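Local coordinates for fusion DH (Streptomyces sp. MJ635-86F5, PDB 6K97), which is an engineered fusion that reassembles the split dehydratase domain of cremimycin polyketide biosynthesis as a double hot dog fold, probably dehydrating carrier-bound polyketide intermediates, at residues Trp224-Val236 with Gly288-Gly300. Residues are numbered along the deposited sequence; the frame is centred on the assembly and turned at random.
Sequences WSSGEDIYADVEV and GAKSLRVHITPDG
I230 O accepts a nearly straight bond from I296 N at 2.8 Å, and I230 N donates back to I296 O. The same two-way pairing recurs at A232 with V294 and at V234 with L292, so strands 229-235 and 291-298 run antiparallel, 166° between their directions. On the face that carries Y231 and H295, the two side chains run alongside each other and their rings form an offset stack, planes 19° apart, with Y231 OH over one face of the imidazole. H295 CG stands anti to the backbone N (chi1 -174°), which lays the ring along the tyrosine and aims NE2 at D229. H295 NE2 donates to D229 OD2 at 3.1 Å, within the imidazole plane but from above the carboxylate plane; bond and stack together would hold the ring's rotation. Both strands lie in the C-terminal part of the fusion, within the predicted C-terminal hotdog fold of the dehydratase, where the opposite face, with I230, A232, V234, L292, V294 and I296, is apolar and partly packed on helix 252-266. V234 CG2 meets L292 CB at 3.6 Å there. Further along the polar face, R293 bends at chi3 and brings its guanidinium alongside D233: D233 OD1 sits over the guanidinium face, 2.7 Å from R293 NH1, a salt bridge that rests on charge alone, since no N-H points at the oxygen. R293 NH2 also reaches W224 CZ3 obliquely at 3.8 Å.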
ATOM      1  N   TRP A 224      -2.223 -32.195  30.563  1.00 50.79           N
ATOM      2  CA  TRP A 224      -2.871 -33.464  30.962  1.00 49.51           C
ATOM      3  C   TRP A 224      -3.593 -34.004  29.767  1.00 48.35           C
ATOM      4  O   TRP A 224      -4.103 -33.245  28.954  1.00 52.27           O
ATOM      5  CB  TRP A 224      -3.891 -33.240  32.070  1.00 47.42           C
ATOM      6  CG  TRP A 224      -3.363 -32.473  33.217  1.00 50.75           C
ATOM      7  CD1 TRP A 224      -2.954 -32.985  34.433  1.00 50.32           C
ATOM      8  CD2 TRP A 224      -3.167 -31.042  33.304  1.00 48.71           C
ATOM      9  NE1 TRP A 224      -2.514 -31.966  35.257  1.00 50.40           N
ATOM     10  CE2 TRP A 224      -2.631 -30.766  34.592  1.00 50.19           C
ATOM     11  CE3 TRP A 224      -3.399 -29.979  32.439  1.00 49.02           C
ATOM     12  CZ2 TRP A 224      -2.327 -29.456  35.029  1.00 48.76           C
ATOM     13  CZ3 TRP A 224      -3.103 -28.660  32.882  1.00 49.27           C
ATOM     14  CH2 TRP A 224      -2.576 -28.425  34.174  1.00 48.84           C
ATOM     15  N   SER A 225      -3.649 -35.307  29.640  1.00 50.35           N
ATOM     16  CA  SER A 225      -4.549 -35.901  28.679  1.00 51.80           C
ATOM     17  C   SER A 225      -5.532 -36.824  29.374  1.00 55.43           C
ATOM     18  O   SER A 225      -5.227 -37.414  30.404  1.00 58.03           O
ATOM     19  CB  SER A 225      -3.784 -36.647  27.604  1.00 50.93           C
ATOM     20  OG  SER A 225      -2.968 -37.582  28.202  1.00 52.39           O
ATOM     21  N   SER A 226      -6.733 -36.876  28.812  1.00 60.17           N
ATOM     22  CA  SER A 226      -7.799 -37.789  29.209  1.00 65.80           C
ATOM     23  C   SER A 226      -8.537 -38.167  27.942  1.00 62.63           C
ATOM     24  O   SER A 226      -9.078 -37.292  27.243  1.00 61.20           O
ATOM     25  CB  SER A 226      -8.771 -37.088  30.167  1.00 73.25           C
ATOM     26  OG  SER A 226      -9.344 -35.931  29.556  1.00 74.85           O
ATOM     27  N   GLY A 227      -8.561 -39.451  27.633  1.00 60.57           N
ATOM     28  CA  GLY A 227      -9.179 -39.911  26.408  1.00 59.47           C
ATOM     29  C   GLY A 227      -8.343 -39.370  25.277  1.00 61.72           C
ATOM     30  O   GLY A 227      -7.120 -39.268  25.393  1.00 58.06           O
ATOM     31  N   GLU A 228      -8.985 -39.020  24.174  1.00 65.63           N
ATOM     32  CA  GLU A 228      -8.245 -38.500  23.030  1.00 71.97           C
ATOM     33  C   GLU A 228      -7.900 -36.988  23.176  1.00 68.93           C
ATOM     34  O   GLU A 228      -7.128 -36.448  22.381  1.00 71.62           O
ATOM     35  CB  GLU A 228      -9.008 -38.775  21.724  1.00 81.25           C
ATOM     36  CG  GLU A 228      -8.630 -40.077  21.008  1.00 85.47           C
ATOM     37  CD  GLU A 228      -8.830 -39.989  19.494  1.00 93.45           C
ATOM     38  OE1 GLU A 228      -7.830 -40.114  18.753  1.00 94.55           O
ATOM     39  OE2 GLU A 228      -9.975 -39.759  19.030  1.00100.76           O
ATOM     40  N   ASP A 229      -8.424 -36.346  24.217  1.00 59.59           N
ATOM     41  CA  ASP A 229      -8.280 -34.917  24.425  1.00 55.26           C
ATOM     42  C   ASP A 229      -7.051 -34.472  25.232  1.00 52.12           C
ATOM     43  O   ASP A 229      -6.581 -35.178  26.107  1.00 51.51           O
ATOM     44  CB  ASP A 229      -9.517 -34.414  25.159  1.00 59.22           C
ATOM     45  CG  ASP A 229     -10.761 -34.421  24.292  1.00 66.14           C
ATOM     46  OD1 ASP A 229     -10.657 -34.643  23.038  1.00 70.78           O
ATOM     47  OD2 ASP A 229     -11.846 -34.169  24.876  1.00 59.29           O
ATOM     48  N   ILE A 230      -6.585 -33.247  24.984  1.00 45.96           N
ATOM     49  CA  ILE A 230      -5.492 -32.695  25.746  1.00 40.89           C
ATOM     50  C   ILE A 230      -5.846 -31.336  26.318  1.00 40.11           C
ATOM     51  O   ILE A 230      -6.517 -30.566  25.672  1.00 38.03           O
ATOM     52  CB  ILE A 230      -4.270 -32.552  24.856  1.00 40.06           C
ATOM     53  CG1 ILE A 230      -3.981 -33.903  24.185  1.00 41.75           C
ATOM     54  CG2 ILE A 230      -3.096 -32.045  25.667  1.00 37.82           C
ATOM     55  CD1 ILE A 230      -3.174 -33.788  22.918  1.00 45.52           C
ATOM     56  N   TYR A 231      -5.381 -31.057  27.529  1.00 41.52           N
ATOM     57  CA  TYR A 231      -5.554 -29.767  28.181  1.00 44.63           C
ATOM     58  C   TYR A 231      -4.199 -29.168  28.502  1.00 46.57           C
ATOM     59  O   TYR A 231      -3.347 -29.853  29.060  1.00 51.80           O
ATOM     60  CB  TYR A 231      -6.319 -29.936  29.484  1.00 48.17           C
ATOM     61  CG  TYR A 231      -7.731 -30.409  29.279  1.00 51.52           C
ATOM     62  CD1 TYR A 231      -8.028 -31.776  29.228  1.00 54.04           C
ATOM     63  CD2 TYR A 231      -8.767 -29.505  29.097  1.00 52.58           C
ATOM     64  CE1 TYR A 231      -9.319 -32.223  29.020  1.00 55.21           C
ATOM     65  CE2 TYR A 231     -10.064 -29.949  28.878  1.00 56.52           C
ATOM     66  CZ  TYR A 231     -10.331 -31.310  28.863  1.00 56.76           C
ATOM     67  OH  TYR A 231     -11.620 -31.752  28.657  1.00 61.86           O
ATOM     68  N   ALA A 232      -3.988 -27.900  28.167  1.00 44.79           N
ATOM     69  CA  ALA A 232      -2.670 -27.293  28.299  1.00 44.34           C
ATOM     70  C   ALA A 232      -2.715 -25.914  28.940  1.00 47.48           C
ATOM     71  O   ALA A 232      -3.558 -25.094  28.568  1.00 51.07           O
ATOM     72  CB  ALA A 232      -2.066 -27.181  26.918  1.00 43.65           C
ATOM     73  N   ASP A 233      -1.811 -25.646  29.881  1.00 47.05           N
ATOM     74  CA  ASP A 233      -1.565 -24.287  30.321  1.00 47.48           C
ATOM     75  C   ASP A 233      -0.360 -23.776  29.535  1.00 45.36           C
ATOM     76  O   ASP A 233       0.703 -24.387  29.558  1.00 41.44           O
ATOM     77  CB  ASP A 233      -1.290 -24.222  31.815  1.00 54.96           C
ATOM     78  CG  ASP A 233      -2.535 -24.416  32.650  1.00 59.61           C
ATOM     79  OD1 ASP A 233      -3.604 -24.763  32.100  1.00 69.74           O
ATOM     80  OD2 ASP A 233      -2.463 -24.181  33.864  1.00 64.48           O
ATOM     81  N   VAL A 234      -0.549 -22.666  28.826  1.00 42.97           N
ATOM     82  CA  VAL A 234       0.520 -22.027  28.083  1.00 42.80           C
ATOM     83  C   VAL A 234       0.661 -20.581  28.538  1.00 42.47           C
ATOM     84  O   VAL A 234      -0.281 -19.961  29.015  1.00 39.73           O
ATOM     85  CB  VAL A 234       0.311 -22.113  26.547  1.00 44.13           C
ATOM     86  CG1 VAL A 234       0.105 -23.547  26.134  1.00 46.56           C
ATOM     87  CG2 VAL A 234      -0.901 -21.324  26.091  1.00 44.45           C
ATOM     88  N   GLU A 235       1.870 -20.076  28.403  1.00 46.98           N
ATOM     89  CA  GLU A 235       2.236 -18.726  28.786  1.00 52.55           C
ATOM     90  C   GLU A 235       3.348 -18.293  27.819  1.00 51.29           C
ATOM     91  O   GLU A 235       3.828 -19.109  27.070  1.00 49.73           O
ATOM     92  CB  GLU A 235       2.682 -18.657  30.232  1.00 54.29           C
ATOM     93  CG  GLU A 235       2.231 -17.346  30.882  1.00 66.79           C
ATOM     94  CD  GLU A 235       2.404 -17.320  32.394  1.00 72.39           C
ATOM     95  OE1 GLU A 235       3.060 -18.261  32.942  1.00 79.11           O
ATOM     96  OE2 GLU A 235       1.901 -16.347  33.005  1.00 73.05           O
ATOM     97  N   VAL A 236       3.677 -17.008  27.750  1.00 52.76           N
ATOM     98  CA  VAL A 236       4.755 -16.577  26.859  1.00 54.95           C
ATOM     99  C   VAL A 236       6.085 -16.819  27.579  1.00 55.27           C
ATOM    100  O   VAL A 236       6.320 -16.267  28.674  1.00 53.50           O
ATOM    101  CB  VAL A 236       4.634 -15.079  26.486  1.00 58.41           C
ATOM    102  CG1 VAL A 236       5.731 -14.682  25.510  1.00 60.89           C
ATOM    103  CG2 VAL A 236       3.282 -14.803  25.873  1.00 62.90           C
ATOM    104  N   GLY A 288      -4.886  -9.730  23.182  1.00 30.19           N
ATOM    105  CA  GLY A 288      -4.010  -9.451  24.316  1.00 30.01           C
ATOM    106  C   GLY A 288      -3.899 -10.466  25.436  1.00 30.73           C
ATOM    107  O   GLY A 288      -3.270 -10.176  26.418  1.00 36.21           O
ATOM    108  N   ALA A 289      -4.415 -11.674  25.307  1.00 31.81           N
ATOM    109  CA  ALA A 289      -4.264 -12.623  26.407  1.00 33.97           C
ATOM    110  C   ALA A 289      -2.799 -12.913  26.722  1.00 38.07           C
ATOM    111  O   ALA A 289      -1.993 -13.028  25.808  1.00 38.85           O
ATOM    112  CB  ALA A 289      -4.979 -13.915  26.117  1.00 32.87           C
ATOM    113  N   LYS A 290      -2.462 -12.993  28.019  1.00 42.42           N
ATOM    114  CA  LYS A 290      -1.081 -13.257  28.427  1.00 46.62           C
ATOM    115  C   LYS A 290      -0.842 -14.734  28.683  1.00 43.80           C
ATOM    116  O   LYS A 290       0.275 -15.224  28.553  1.00 39.11           O
ATOM    117  CB  LYS A 290      -0.685 -12.398  29.614  1.00 54.07           C
ATOM    118  CG  LYS A 290      -1.031 -12.930  30.977  1.00 61.37           C
ATOM    119  CD  LYS A 290      -0.278 -12.123  32.029  1.00 72.71           C
ATOM    120  CE  LYS A 290      -0.185 -12.865  33.355  1.00 82.35           C
ATOM    121  NZ  LYS A 290       1.199 -12.733  33.879  1.00 88.16           N
ATOM    122  N   SER A 291      -1.920 -15.448  28.987  1.00 42.69           N
ATOM    123  CA  SER A 291      -1.845 -16.895  29.116  1.00 43.23           C
ATOM    124  C   SER A 291      -3.174 -17.564  28.779  1.00 40.14           C
ATOM    125  O   SER A 291      -4.194 -16.897  28.673  1.00 35.80           O
ATOM    126  CB  SER A 291      -1.383 -17.271  30.525  1.00 42.38           C
ATOM    127  OG  SER A 291      -2.356 -17.005  31.462  1.00 41.38           O
ATOM    128  N   LEU A 292      -3.138 -18.881  28.635  1.00 37.69           N
ATOM    129  CA  LEU A 292      -4.269 -19.637  28.140  1.00 36.98           C
ATOM    130  C   LEU A 292      -4.395 -21.032  28.733  1.00 37.87           C
ATOM    131  O   LEU A 292      -3.402 -21.689  28.982  1.00 37.64           O
ATOM    132  CB  LEU A 292      -4.129 -19.784  26.641  1.00 37.45           C
ATOM    133  CG  LEU A 292      -4.130 -18.532  25.749  1.00 38.07           C
ATOM    134  CD1 LEU A 292      -4.049 -19.009  24.326  1.00 39.05           C
ATOM    135  CD2 LEU A 292      -5.380 -17.699  25.871  1.00 37.70           C
ATOM    136  N   ARG A 293      -5.630 -21.455  28.992  1.00 41.22           N
ATOM    137  CA  ARG A 293      -5.962 -22.833  29.252  1.00 43.86           C
ATOM    138  C   ARG A 293      -6.634 -23.323  27.994  1.00 42.71           C
ATOM    139  O   ARG A 293      -7.641 -22.754  27.531  1.00 40.27           O
ATOM    140  CB  ARG A 293      -6.904 -22.988  30.449  1.00 51.78           C
ATOM    141  CG  ARG A 293      -6.353 -22.411  31.763  1.00 62.94           C
ATOM    142  CD  ARG A 293      -7.019 -23.055  32.984  1.00 71.77           C
ATOM    143  NE  ARG A 293      -7.034 -24.528  32.824  1.00 79.69           N
ATOM    144  CZ  ARG A 293      -6.210 -25.390  33.399  1.00 74.68           C
ATOM    145  NH1 ARG A 293      -5.272 -24.995  34.250  1.00 67.04           N
ATOM    146  NH2 ARG A 293      -6.349 -26.674  33.120  1.00 85.89           N
ATOM    147  N   VAL A 294      -6.093 -24.408  27.452  1.00 40.99           N
ATOM    148  CA  VAL A 294      -6.413 -24.820  26.112  1.00 41.50           C
ATOM    149  C   VAL A 294      -6.978 -26.229  26.040  1.00 41.46           C
ATOM    150  O   VAL A 294      -6.382 -27.167  26.541  1.00 44.22           O
ATOM    151  CB  VAL A 294      -5.134 -24.775  25.297  1.00 42.30           C
ATOM    152  CG1 VAL A 294      -5.380 -25.289  23.905  1.00 45.06           C
ATOM    153  CG2 VAL A 294      -4.628 -23.360  25.233  1.00 41.12           C
ATOM    154  N   HIS A 295      -8.106 -26.382  25.384  1.00 40.07           N
ATOM    155  CA  HIS A 295      -8.681 -27.704  25.147  1.00 40.57           C
ATOM    156  C   HIS A 295      -8.375 -28.079  23.712  1.00 37.87           C
ATOM    157  O   HIS A 295      -8.803 -27.391  22.770  1.00 35.58           O
ATOM    158  CB  HIS A 295     -10.200 -27.664  25.414  1.00 42.77           C
ATOM    159  CG  HIS A 295     -10.887 -28.994  25.338  1.00 45.69           C
ATOM    160  ND1 HIS A 295     -12.255 -29.131  25.494  1.00 49.79           N
ATOM    161  CD2 HIS A 295     -10.417 -30.243  25.104  1.00 48.25           C
ATOM    162  CE1 HIS A 295     -12.594 -30.405  25.384  1.00 46.97           C
ATOM    163  NE2 HIS A 295     -11.498 -31.102  25.155  1.00 48.07           N
ATOM    164  N   ILE A 296      -7.599 -29.145  23.539  1.00 38.35           N
ATOM    165  CA  ILE A 296      -7.281 -29.679  22.208  1.00 38.72           C
ATOM    166  C   ILE A 296      -8.001 -30.983  21.963  1.00 39.25           C
ATOM    167  O   ILE A 296      -7.909 -31.879  22.801  1.00 43.63           O
ATOM    168  CB  ILE A 296      -5.778 -29.954  22.089  1.00 40.51           C
ATOM    169  CG1 ILE A 296      -5.014 -28.683  22.445  1.00 40.40           C
ATOM    170  CG2 ILE A 296      -5.408 -30.427  20.666  1.00 41.06           C
ATOM    171  CD1 ILE A 296      -3.510 -28.845  22.561  1.00 41.13           C
ATOM    172  N   THR A 297      -8.716 -31.089  20.848  1.00 39.07           N
ATOM    173  CA  THR A 297      -9.407 -32.349  20.427  1.00 42.26           C
ATOM    174  C   THR A 297      -9.012 -32.760  18.998  1.00 43.93           C
ATOM    175  O   THR A 297      -8.767 -31.896  18.152  1.00 44.27           O
ATOM    176  CB  THR A 297     -10.940 -32.212  20.446  1.00 41.78           C
ATOM    177  OG1 THR A 297     -11.323 -31.217  19.491  1.00 44.68           O
ATOM    178  CG2 THR A 297     -11.425 -31.744  21.824  1.00 44.45           C
ATOM    179  N   PRO A 298      -8.978 -34.067  18.709  1.00 52.14           N
ATOM    180  CA  PRO A 298      -8.595 -34.529  17.353  1.00 52.47           C
ATOM    181  C   PRO A 298      -9.650 -34.183  16.331  1.00 52.21           C
ATOM    182  O   PRO A 298     -10.809 -34.018  16.698  1.00 52.02           O
ATOM    183  CB  PRO A 298      -8.504 -36.029  17.512  1.00 53.59           C
ATOM    184  CG  PRO A 298      -9.461 -36.337  18.615  1.00 57.34           C
ATOM    185  CD  PRO A 298      -9.311 -35.204  19.587  1.00 57.15           C
ATOM    186  N   ASP A 299      -9.246 -34.047  15.068  1.00 50.99           N
ATOM    187  CA  ASP A 299     -10.134 -33.552  14.044  1.00 50.19           C
ATOM    188  C   ASP A 299      -9.922 -34.264  12.721  1.00 52.58           C
ATOM    189  O   ASP A 299     -10.162 -33.706  11.659  1.00 59.29           O
ATOM    190  CB  ASP A 299      -9.876 -32.062  13.836  1.00 49.94           C
ATOM    191  CG  ASP A 299     -10.917 -31.411  12.984  1.00 52.72           C
ATOM    192  OD1 ASP A 299     -12.107 -31.718  13.207  1.00 59.20           O
ATOM    193  OD2 ASP A 299     -10.569 -30.590  12.094  1.00 56.16           O
ATOM    194  N   GLY A 300      -9.531 -35.514  12.757  1.00 52.11           N
ATOM    195  CA  GLY A 300      -9.195 -36.179  11.515  1.00 55.55           C
ATOM    196  C   GLY A 300      -7.696 -36.308  11.515  1.00 56.53           C
ATOM    197  O   GLY A 300      -7.062 -35.947  12.488  1.00 58.17           O
TER